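Local coordinates for malate dehydrogenase (Porphyromonas gingivalis, PDB 3FI9), which catalyses the NAD-dependent interconversion of malate and oxaloacetate, at the interface of chains A and B. Numbering follows the deposited sequence. Chains: chain A/B, Malate dehydrogenase.

Contact 1: the interface of chains A and B. Residues chain A 156-157, 160-161, 164, 170, 228; chain B 52, 55-56, 58.
A:Arg157 lays its aliphatic chain across the imidazole of B:His56 where helix 153-166 of one LDH/MDH-family subunit meets helix 44-57 of the other. Its CG sits over the middle of the ring in a CH-pi contact, 3.4 Å from the centroid, while the backbone oxygen of B:Glu52 lies over the opposite face, so the imidazole is sandwiched. The arginine chain runs extended from CG to NE (chi2 176°) and crosses the histidine at about a right angle; A:Ile228 CD1 packs on B:Glu52 CB at 3.5 Å. Two waters meet the ring edge in its plane and oppose its rotation: one lies 2.7 Å from B:His56 ND1 and also pairs with A:Arg157 NH2, a predicted substrate-binding residue; the other links B:His56 NE2 with A:Ser160 OG, A:Glu161 OE2 and B:Glu52 OE1. Backbone carbonyls near the end of helix 44-57 accept side-chain donors: the hydroxyl A:Thr156 OG1 reaches B:His56 O at 2.8 Å, and the amide A:Gln170 NE2 gives B:Arg55 O a fairly straight bond of 2.8 Å (165° at H), nearly in the amide plane. Among charges, the ammonium A:Lys164 NZ takes the syn lone pair of B:Glu52 OE2 at 2.6 Å and also bridges A:Glu161 OE2, which probably eases repulsion between the two carboxylates. B:Arg55 NH2 reaches B:Glu52 OE1 from above the carboxylate plane, 3.0 Å away.

Contact 2: the interface of chains A and B. Residues chain A 19, 22-23, 50, 53-54; chain B 19, 232, 234, 237-238.
This largely polar patch is one part of a two-fold symmetric interface between identical subunits and recurs with the chains exchanged; it joins helices 19-30 and 44-57 of chain A to the end of helix 224-232 and the start of helix 238-251 of chain B, helping hold the deposited dimer together. The carboxylate oxygen A:Glu53 OE2 is gripped by at least three donors. The backbone amides B:Phe237 N and B:Gln238 N lie 3.0 and 3.2 Å from A:Glu53 OE2, on its syn side, at the N-terminal end of helix 238-251, where the helix dipole may further stabilise a negative charge. On the anti side the guanidinium B:Arg232 NH1 forms a salt bridge of 2.8 Å to A:Glu53 OE2, its plane turned 68° from the carboxylate. A bend at chi3 (76°) helps bring this guanidinium between B:Phe237 CE2 over one face and A:Val50 CG2 over the other. B:Gln238 works as second shell: its OE1 accepts from B:Arg232 NH1 at 2.7 Å, in the guanidinium plane, steadying the arginine. The same amide sends NE2 to A:Ser22 O, 3.1 Å away and nearly straight (174° at H), from above the carbonyl plane. A:Met19 brings its methyl CE to the tip of the B:Phe237 ring, 3.9 Å from CZ. Because A:Met19 belongs to the Rossmann glycine loop region predicted to bind NAD, the site may tie the cofactor-binding part of one subunit to its partner.

Contact 1: the interface of chains A and B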
ATOM      1  N   THR A 156       8.588  11.639 -11.937  1.00 15.78           N
ATOM      2  CA  THR A 156       7.971  10.338 -12.288  1.00 15.26           C
ATOM      3  C   THR A 156       6.774  10.592 -13.187  1.00 14.41           C
ATOM      4  O   THR A 156       6.493   9.807 -14.103  1.00 14.57           O
ATOM      5  CB  THR A 156       7.534   9.519 -11.032  1.00 14.30           C
ATOM      6  OG1 THR A 156       6.515  10.233 -10.291  1.00 15.04           O
ATOM      7  CG2 THR A 156       8.726   9.282 -10.142  1.00 15.59           C
ATOM      8  N   ARG A 157       6.109  11.718 -12.979  1.00 14.32           N
ATOM      9  CA  ARG A 157       4.974  12.044 -13.833  1.00 14.53           C
ATOM     10  C   ARG A 157       5.512  12.414 -15.231  1.00 14.44           C
ATOM     11  O   ARG A 157       4.983  11.986 -16.248  1.00 15.36           O
ATOM     12  CB  ARG A 157       4.170  13.168 -13.223  1.00 14.71           C
ATOM     13  CG  ARG A 157       3.370  12.693 -12.012  1.00 14.67           C
ATOM     14  CD  ARG A 157       2.614  13.889 -11.331  1.00 19.75           C
ATOM     15  NE  ARG A 157       1.878  13.395 -10.173  1.00 18.40           N
ATOM     16  CZ  ARG A 157       1.386  14.177  -9.209  1.00 21.55           C
ATOM     17  NH1 ARG A 157       1.543  15.486  -9.260  1.00 23.12           N
ATOM     18  NH2 ARG A 157       0.725  13.648  -8.190  1.00 21.39           N
ATOM     19  N   SER A 160       6.266   9.142 -16.867  1.00 15.14           N
ATOM     20  CA  SER A 160       5.044   8.479 -17.292  1.00 15.98           C
ATOM     21  C   SER A 160       4.421   9.107 -18.551  1.00 16.41           C
ATOM     22  O   SER A 160       4.076   8.414 -19.517  1.00 16.59           O
ATOM     23  CB  SER A 160       4.034   8.507 -16.147  1.00 16.13           C
ATOM     24  OG  SER A 160       2.794   7.950 -16.561  1.00 16.85           O
ATOM     25  N   GLU A 161       4.292  10.421 -18.540  1.00 16.37           N
ATOM     26  CA  GLU A 161       3.684  11.132 -19.654  1.00 16.73           C
ATOM     27  C   GLU A 161       4.489  10.949 -20.938  1.00 16.21           C
ATOM     28  O   GLU A 161       3.897  10.722 -21.980  1.00 17.40           O
ATOM     29  CB  GLU A 161       3.440  12.616 -19.319  1.00 17.07           C
ATOM     30  CG  GLU A 161       2.426  12.889 -18.158  1.00 17.35           C
ATOM     31  CD  GLU A 161       1.003  12.444 -18.458  1.00 20.85           C
ATOM     32  OE1 GLU A 161       0.540  12.534 -19.619  1.00 21.77           O
ATOM     33  OE2 GLU A 161       0.321  12.015 -17.515  1.00 24.29           O
ATOM     34  N   LYS A 164       3.873   7.297 -22.157  1.00 18.15           N
ATOM     35  CA  LYS A 164       2.556   7.243 -22.802  1.00 20.24           C
ATOM     36  C   LYS A 164       2.553   7.829 -24.223  1.00 21.04           C
ATOM     37  O   LYS A 164       1.963   7.240 -25.143  1.00 20.97           O
ATOM     38  CB  LYS A 164       1.513   7.968 -21.943  1.00 19.70           C
ATOM     39  CG  LYS A 164       1.175   7.230 -20.623  1.00 22.69           C
ATOM     40  CD  LYS A 164       0.596   8.171 -19.559  1.00 27.91           C
ATOM     41  CE  LYS A 164      -0.606   8.951 -20.059  1.00 26.70           C
ATOM     42  NZ  LYS A 164      -1.258   9.717 -18.948  1.00 27.49           N
ATOM     43  N   GLN A 170       7.380   2.321 -19.462  1.00 16.52           N
ATOM     44  CA  GLN A 170       7.808   3.519 -18.758  1.00 16.17           C
ATOM     45  C   GLN A 170       9.287   3.600 -18.391  1.00 17.40           C
ATOM     46  O   GLN A 170       9.894   4.663 -18.517  1.00 16.67           O
ATOM     47  CB  GLN A 170       6.946   3.733 -17.516  1.00 17.58           C
ATOM     48  CG  GLN A 170       7.259   5.015 -16.792  1.00 15.32           C
ATOM     49  CD  GLN A 170       6.230   5.256 -15.686  1.00 15.57           C
ATOM     50  OE1 GLN A 170       5.086   4.805 -15.775  1.00 17.96           O
ATOM     51  NE2 GLN A 170       6.658   5.926 -14.626  1.00 13.47           N
ATOM     52  N   ILE A 228      -5.302  13.451 -10.943  1.00 18.87           N
ATOM     53  CA  ILE A 228      -5.623  12.331 -10.029  1.00 18.55           C
ATOM     54  C   ILE A 228      -6.950  12.636  -9.295  1.00 19.81           C
ATOM     55  O   ILE A 228      -7.821  11.789  -9.179  1.00 20.11           O
ATOM     56  CB  ILE A 228      -4.500  12.046  -8.976  1.00 18.94           C
ATOM     57  CG1 ILE A 228      -3.189  11.661  -9.682  1.00 17.03           C
ATOM     58  CG2 ILE A 228      -4.938  10.960  -7.917  1.00 15.50           C
ATOM     59  CD1 ILE A 228      -3.381  10.621 -10.727  1.00 15.82           C
TER
ATOM     60  N   GLU B  52      -2.689   5.731 -13.075  1.00 15.88           N
ATOM     61  CA  GLU B  52      -1.819   6.919 -13.011  1.00 17.11           C
ATOM     62  C   GLU B  52      -1.000   6.961 -11.710  1.00 16.66           C
ATOM     63  O   GLU B  52       0.239   7.150 -11.742  1.00 18.38           O
ATOM     64  CB  GLU B  52      -2.607   8.225 -13.196  1.00 16.83           C
ATOM     65  CG  GLU B  52      -3.241   8.409 -14.612  1.00 19.45           C
ATOM     66  CD  GLU B  52      -2.226   8.501 -15.794  1.00 26.96           C
ATOM     67  OE1 GLU B  52      -1.138   7.884 -15.771  1.00 27.34           O
ATOM     68  OE2 GLU B  52      -2.523   9.203 -16.793  1.00 32.25           O
ATOM     69  N   ARG B  55       1.722   4.375 -11.896  1.00 12.79           N
ATOM     70  CA  ARG B  55       2.813   4.807 -12.817  1.00 13.92           C
ATOM     71  C   ARG B  55       3.723   5.856 -12.142  1.00 14.21           C
ATOM     72  O   ARG B  55       4.939   5.905 -12.372  1.00 14.49           O
ATOM     73  CB  ARG B  55       2.171   5.415 -14.052  1.00 13.48           C
ATOM     74  CG  ARG B  55       1.604   4.378 -15.018  1.00 15.85           C
ATOM     75  CD  ARG B  55       0.651   5.130 -15.975  1.00 20.70           C
ATOM     76  NE  ARG B  55       0.292   4.304 -17.114  1.00 22.44           N
ATOM     77  CZ  ARG B  55      -0.692   4.583 -17.975  1.00 27.28           C
ATOM     78  NH1 ARG B  55      -0.929   3.767 -18.997  1.00 26.91           N
ATOM     79  NH2 ARG B  55      -1.457   5.664 -17.808  1.00 25.75           N
ATOM     80  N   HIS B  56       3.111   6.746 -11.358  1.00 14.97           N
ATOM     81  CA  HIS B  56       3.858   7.769 -10.661  1.00 15.03           C
ATOM     82  C   HIS B  56       4.688   7.278  -9.475  1.00 15.25           C
ATOM     83  O   HIS B  56       5.502   8.040  -8.935  1.00 15.48           O
ATOM     84  CB  HIS B  56       2.936   8.931 -10.230  1.00 15.54           C
ATOM     85  CG  HIS B  56       2.099   9.495 -11.359  1.00 17.50           C
ATOM     86  ND1 HIS B  56       1.013  10.293 -11.136  1.00 17.35           N
ATOM     87  CD2 HIS B  56       2.181   9.346 -12.708  1.00 16.52           C
ATOM     88  CE1 HIS B  56       0.446  10.619 -12.287  1.00 16.89           C
ATOM     89  NE2 HIS B  56       1.146  10.068 -13.259  1.00 19.75           N
ATOM     90  N   GLY B  58       6.878   4.937 -10.014  1.00 17.19           N
ATOM     91  CA  GLY B  58       8.141   4.605 -10.719  1.00 16.45           C
ATOM     92  C   GLY B  58       8.715   3.229 -10.399  1.00 17.01           C
ATOM     93  O   GLY B  58       9.861   3.118  -9.984  1.00 15.90           O
TER
HETATM   94  O   HOH W   1       0.252  10.707  -8.531  1.00 18.50           O
HETATM   95  O   HOH W   2       1.035   9.904 -16.101  1.00 20.59           O

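Contact 2: the interface of chains A and B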
ATOM      1  N   MET A  19      -5.024   8.929   4.468  1.00 17.85           N
ATOM      2  CA  MET A  19      -4.855   8.046   3.332  1.00 17.72           C
ATOM      3  C   MET A  19      -3.389   7.925   2.936  1.00 17.24           C
ATOM      4  O   MET A  19      -2.876   6.817   2.711  1.00 15.71           O
ATOM      5  CB  MET A  19      -5.744   8.517   2.169  1.00 18.43           C
ATOM      6  CG  MET A  19      -7.285   8.342   2.471  1.00 20.99           C
ATOM      7  SD  MET A  19      -7.787   6.604   2.693  1.00 21.94           S
ATOM      8  CE  MET A  19      -7.223   5.913   1.171  1.00 26.14           C
ATOM      9  N   SER A  22      -1.413   6.279   6.252  1.00 15.20           N
ATOM     10  CA  SER A  22      -1.744   4.851   6.449  1.00 15.13           C
ATOM     11  C   SER A  22      -1.002   3.976   5.391  1.00 14.08           C
ATOM     12  O   SER A  22      -0.497   2.850   5.668  1.00 14.51           O
ATOM     13  CB  SER A  22      -3.265   4.634   6.465  1.00 14.08           C
ATOM     14  OG  SER A  22      -3.895   4.834   5.189  1.00 16.48           O
ATOM     15  N   ASN A  23      -0.957   4.484   4.165  1.00 14.34           N
ATOM     16  CA  ASN A  23      -0.244   3.794   3.090  1.00 13.40           C
ATOM     17  C   ASN A  23       1.232   3.786   3.414  1.00 13.88           C
ATOM     18  O   ASN A  23       1.901   2.809   3.170  1.00 13.74           O
ATOM     19  CB  ASN A  23      -0.552   4.421   1.723  1.00 13.61           C
ATOM     20  CG  ASN A  23       0.042   3.607   0.547  1.00 12.53           C
ATOM     21  OD1 ASN A  23       1.227   3.670   0.285  1.00 15.17           O
ATOM     22  ND2 ASN A  23      -0.810   2.898  -0.185  1.00 13.83           N
ATOM     23  N   VAL A  50      -6.301   2.593  11.621  1.00 15.88           N
ATOM     24  CA  VAL A  50      -5.130   2.350  10.797  1.00 15.96           C
ATOM     25  C   VAL A  50      -4.253   1.288  11.442  1.00 16.96           C
ATOM     26  O   VAL A  50      -3.846   0.370  10.754  1.00 16.96           O
ATOM     27  CB  VAL A  50      -4.320   3.595  10.516  1.00 15.27           C
ATOM     28  CG1 VAL A  50      -3.085   3.236   9.728  1.00 14.87           C
ATOM     29  CG2 VAL A  50      -5.181   4.641   9.761  1.00 18.25           C
ATOM     30  N   GLU A  53      -5.621  -2.193  11.123  1.00 17.41           N
ATOM     31  CA  GLU A  53      -5.378  -2.730   9.775  1.00 16.70           C
ATOM     32  C   GLU A  53      -3.931  -3.247   9.606  1.00 17.04           C
ATOM     33  O   GLU A  53      -3.711  -4.313   9.046  1.00 16.82           O
ATOM     34  CB  GLU A  53      -5.731  -1.692   8.718  1.00 17.54           C
ATOM     35  CG  GLU A  53      -7.243  -1.636   8.389  1.00 16.98           C
ATOM     36  CD  GLU A  53      -7.508  -1.984   6.917  1.00 19.10           C
ATOM     37  OE1 GLU A  53      -7.329  -3.148   6.512  1.00 20.21           O
ATOM     38  OE2 GLU A  53      -7.845  -1.057   6.156  1.00 20.02           O
ATOM     39  N   ILE A  54      -2.950  -2.485  10.076  1.00 15.26           N
ATOM     40  CA  ILE A  54      -1.558  -2.913   9.947  1.00 15.41           C
ATOM     41  C   ILE A  54      -1.318  -4.196  10.728  1.00 14.74           C
ATOM     42  O   ILE A  54      -0.736  -5.164  10.223  1.00 13.61           O
ATOM     43  CB  ILE A  54      -0.593  -1.820  10.413  1.00 14.32           C
ATOM     44  CG1 ILE A  54      -0.913  -0.517   9.620  1.00 15.84           C
ATOM     45  CG2 ILE A  54       0.872  -2.333  10.353  1.00 15.33           C
ATOM     46  CD1 ILE A  54      -0.762  -0.684   8.072  1.00 16.48           C
TER
ATOM     47  N   MET B  19     -10.640   0.751  -3.427  1.00 17.24           N
ATOM     48  CA  MET B  19      -9.608   0.921  -2.391  1.00 17.80           C
ATOM     49  C   MET B  19      -8.824  -0.369  -2.160  1.00 15.85           C
ATOM     50  O   MET B  19      -7.613  -0.338  -1.943  1.00 15.43           O
ATOM     51  CB  MET B  19     -10.199   1.448  -1.081  1.00 18.13           C
ATOM     52  CG  MET B  19     -10.817   2.886  -1.234  1.00 21.24           C
ATOM     53  SD  MET B  19      -9.596   4.182  -1.490  1.00 20.31           S
ATOM     54  CE  MET B  19      -8.477   3.744  -0.157  1.00 28.25           C
ATOM     55  N   ARG B 232     -12.164   3.602  10.957  1.00 25.45           N
ATOM     56  CA  ARG B 232     -11.709   4.217   9.716  1.00 26.73           C
ATOM     57  C   ARG B 232     -12.789   4.966   8.962  1.00 26.82           C
ATOM     58  O   ARG B 232     -12.470   5.811   8.138  1.00 27.85           O
ATOM     59  CB  ARG B 232     -11.100   3.163   8.758  1.00 26.23           C
ATOM     60  CG  ARG B 232      -9.855   2.460   9.278  1.00 27.00           C
ATOM     61  CD  ARG B 232      -9.039   1.850   8.119  1.00 26.05           C
ATOM     62  NE  ARG B 232      -8.319   2.905   7.412  1.00 23.78           N
ATOM     63  CZ  ARG B 232      -7.213   2.725   6.702  1.00 23.15           C
ATOM     64  NH1 ARG B 232      -6.699   1.500   6.565  1.00 19.51           N
ATOM     65  NH2 ARG B 232      -6.620   3.783   6.146  1.00 21.35           N
ATOM     66  N   ARG B 234     -14.732   3.450   6.923  1.00 27.02           N
ATOM     67  CA  ARG B 234     -14.958   2.657   5.719  1.00 26.55           C
ATOM     68  C   ARG B 234     -14.472   1.241   6.000  1.00 25.56           C
ATOM     69  O   ARG B 234     -13.815   1.008   7.024  1.00 24.13           O
ATOM     70  CB  ARG B 234     -14.191   3.259   4.537  1.00 27.11           C
ATOM     71  CG  ARG B 234     -12.679   3.450   4.795  1.00 29.73           C
ATOM     72  CD  ARG B 234     -11.933   4.014   3.549  1.00 36.65           C
ATOM     73  NE  ARG B 234     -11.966   5.481   3.463  1.00 41.00           N
ATOM     74  CZ  ARG B 234     -12.535   6.151   2.470  1.00 43.01           C
ATOM     75  NH1 ARG B 234     -13.104   5.495   1.471  1.00 44.11           N
ATOM     76  NH2 ARG B 234     -12.524   7.474   2.467  1.00 44.04           N
ATOM     77  N   PHE B 237      -9.367  -2.194   3.856  1.00 17.46           N
ATOM     78  CA  PHE B 237      -8.865  -2.355   2.477  1.00 16.67           C
ATOM     79  C   PHE B 237      -7.376  -2.690   2.423  1.00 16.23           C
ATOM     80  O   PHE B 237      -6.920  -3.343   1.483  1.00 18.00           O
ATOM     81  CB  PHE B 237      -9.196  -1.136   1.612  1.00 16.63           C
ATOM     82  CG  PHE B 237      -8.626   0.168   2.131  1.00 17.22           C
ATOM     83  CD1 PHE B 237      -7.505   0.744   1.545  1.00 17.81           C
ATOM     84  CD2 PHE B 237      -9.214   0.814   3.187  1.00 15.56           C
ATOM     85  CE1 PHE B 237      -6.987   1.970   2.043  1.00 16.68           C
ATOM     86  CE2 PHE B 237      -8.691   2.027   3.688  1.00 18.45           C
ATOM     87  CZ  PHE B 237      -7.588   2.602   3.115  1.00 16.81           C
ATOM     88  N   GLN B 238      -6.610  -2.258   3.402  1.00 14.45           N
ATOM     89  CA  GLN B 238      -5.173  -2.570   3.365  1.00 15.33           C
ATOM     90  C   GLN B 238      -4.857  -4.031   3.708  1.00 16.07           C
ATOM     91  O   GLN B 238      -4.078  -4.699   2.976  1.00 14.77           O
ATOM     92  CB  GLN B 238      -4.405  -1.628   4.272  1.00 15.43           C
ATOM     93  CG  GLN B 238      -4.606  -0.182   3.854  1.00 17.94           C
ATOM     94  CD  GLN B 238      -3.779   0.792   4.654  1.00 22.12           C
ATOM     95  OE1 GLN B 238      -4.312   1.606   5.415  1.00 19.97           O
ATOM     96  NE2 GLN B 238      -2.471   0.761   4.436  1.00 17.59           N
TER

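About 24 Å separates the centres of contact 1 and contact 2, yet both draw on helices 44-57 and 224-232. Chain B contributes the first helix to contact 1 and chain A contributes it to contact 2; the second changes chains the opposite way. Under the two-fold symmetry each helix 44-57 therefore meets the partner subunit in both ways, through B:Glu52, B:Arg55 and B:His56 in one and A:Val50, A:Glu53 and A:Ile54 in the other, each with its twin. Since contact 1 includes the predicted substrate residue A:Arg157 and contact 2 the predicted NAD-loop residue A:Met19, dimerisation could support both regions.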